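Local coordinates for TCP pilus virulence regulatory protein (Vibrio cholerae, PDB 3GBG) that probably activates transcription of virulence genes, including those for the toxin-coregulated pilus, as an AraC-family DNA-binding regulator that holds a fatty acid, at residues 58-63 and 161-166. Residues are numbered along the deposited sequence; the frame is centred on the assembly and turned at random.
Sequences IILLKK and SIFITD
K62 and F163 bring the two backbones together, their CA atoms 6.4 Å apart, where strand 57-61 ends and meets the irregular linker 161-166; no hydrogen bond joins the two segments. F163 does most of the reaching: with CG anti to its backbone N (chi1 -175°) the ring extends to the strand end, and its far atoms CZ and CE2 make the contacts. F163 CZ lies 3.7 Å from L60 CB and 3.6 Å from the carbonyl O of L61. F163 CE2 sits 3.5 Å from K62 CB, and all three approach the ring obliquely. K62 slides past the phenyl group in the opposite direction, its aliphatic CD in close van der Waals contact with F163 O at 3.2 Å. The lysine chain then bends at chi3 and chi4, and K62 NZ ends 4.5 Å from T165 OG1, too far for a hydrogen bond. Around this pair, Y30 meets the F163 ring edge-to-face, and the F152 ring of helix 141-155 meets it with planes about 25° apart. The L61 side chain starts away from 161-166 and comes within about 4 Å of the bound palmitoleic acid. Here an interhelix linker's aromatic packs against strands 57-61 and 114-118 (at L115) of the cupin-like domain's antiparallel sheet.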
# COMPACT_ATOMS: atom_id res chain seq x y z
N ILE A 58 -8.35 -11.59 -2.96
CA ILE A 58 -7.85 -10.25 -3.21
C ILE A 58 -7.67 -9.54 -1.87
O ILE A 58 -8.60 -9.48 -1.07
CB ILE A 58 -8.82 -9.45 -4.13
CG1 ILE A 58 -8.41 -7.98 -4.19
CG2 ILE A 58 -10.24 -9.60 -3.63
CD1 ILE A 58 -7.08 -7.74 -4.89
N ILE A 59 -6.46 -9.03 -1.63
CA ILE A 59 -6.16 -8.33 -0.39
C ILE A 59 -6.17 -6.83 -0.66
O ILE A 59 -5.55 -6.36 -1.62
CB ILE A 59 -4.76 -8.71 0.18
CG1 ILE A 59 -4.70 -10.21 0.51
CG2 ILE A 59 -4.47 -7.90 1.43
CD1 ILE A 59 -4.49 -11.10 -0.70
N LEU A 60 -6.86 -6.08 0.18
CA LEU A 60 -6.93 -4.64 0.02
C LEU A 60 -6.22 -3.94 1.18
O LEU A 60 -6.41 -4.31 2.34
CB LEU A 60 -8.40 -4.18 -0.03
CG LEU A 60 -9.31 -4.84 -1.08
CD1 LEU A 60 -10.72 -4.28 -0.94
CD2 LEU A 60 -8.76 -4.57 -2.47
N LEU A 61 -5.39 -2.96 0.85
CA LEU A 61 -4.65 -2.20 1.86
C LEU A 61 -5.18 -0.77 1.89
O LEU A 61 -5.20 -0.08 0.87
CB LEU A 61 -3.15 -2.22 1.52
CG LEU A 61 -2.57 -3.64 1.37
CD1 LEU A 61 -1.08 -3.57 1.04
CD2 LEU A 61 -2.79 -4.42 2.67
N LYS A 62 -5.61 -0.32 3.07
CA LYS A 62 -6.17 1.02 3.21
C LYS A 62 -5.11 2.12 3.23
O LYS A 62 -4.11 2.01 3.92
CB LYS A 62 -7.02 1.09 4.48
CG LYS A 62 -7.91 2.33 4.54
CD LYS A 62 -9.02 2.20 5.58
CE LYS A 62 -8.53 2.56 6.97
NZ LYS A 62 -8.13 4.00 7.05
N LYS A 63 -5.36 3.18 2.47
CA LYS A 63 -4.43 4.30 2.41
C LYS A 63 -4.21 4.87 3.80
O LYS A 63 -5.13 4.93 4.62
CB LYS A 63 -4.97 5.39 1.48
CG LYS A 63 -4.06 6.59 1.37
CD LYS A 63 -4.66 7.66 0.48
CE LYS A 63 -3.76 8.86 0.41
NZ LYS A 63 -4.35 9.90 -0.46
N SER A 161 -15.36 -0.96 9.44
CA SER A 161 -15.84 0.33 8.95
C SER A 161 -15.54 0.62 7.49
O SER A 161 -15.03 -0.24 6.76
CB SER A 161 -15.27 1.46 9.81
OG SER A 161 -13.87 1.57 9.63
N ILE A 162 -15.85 1.85 7.08
CA ILE A 162 -15.62 2.30 5.72
C ILE A 162 -14.15 2.14 5.33
O ILE A 162 -13.26 2.44 6.12
CB ILE A 162 -16.02 3.79 5.55
CG1 ILE A 162 -15.28 4.65 6.59
CG2 ILE A 162 -17.52 3.94 5.69
CD1 ILE A 162 -15.57 6.14 6.47
N PHE A 163 -13.93 1.66 4.12
CA PHE A 163 -12.57 1.46 3.61
C PHE A 163 -12.07 2.80 3.08
O PHE A 163 -10.88 3.12 3.16
CB PHE A 163 -12.59 0.42 2.49
CG PHE A 163 -11.23 0.05 1.98
CD1 PHE A 163 -10.91 0.23 0.64
CD2 PHE A 163 -10.28 -0.50 2.83
CE1 PHE A 163 -9.65 -0.13 0.16
CE2 PHE A 163 -9.02 -0.86 2.36
CZ PHE A 163 -8.71 -0.68 1.01
N ILE A 164 -13.00 3.60 2.55
CA ILE A 164 -12.68 4.91 2.01
C ILE A 164 -12.74 5.91 3.18
O ILE A 164 -13.29 5.59 4.23
CB ILE A 164 -13.70 5.33 0.92
CG1 ILE A 164 -15.05 5.69 1.55
CG2 ILE A 164 -13.87 4.18 -0.08
CD1 ILE A 164 -15.75 4.55 2.26
N THR A 165 -12.24 7.11 3.02
CA THR A 165 -12.27 8.09 4.10
C THR A 165 -12.50 9.51 3.86
O THR A 165 -11.90 10.03 3.03
CB THR A 165 -11.04 8.33 4.68
OG1 THR A 165 -10.33 7.13 4.71
CG2 THR A 165 -11.29 8.87 6.07
N ASP A 166 -13.25 10.14 4.73
CA ASP A 166 -13.69 11.50 4.51
C ASP A 166 -12.37 12.00 4.38
O ASP A 166 -11.67 11.95 5.31
CB ASP A 166 -14.56 12.04 5.59
CG ASP A 166 -13.84 12.25 6.88
OD1 ASP A 166 -12.91 11.53 7.19
OD2 ASP A 166 -14.23 13.14 7.62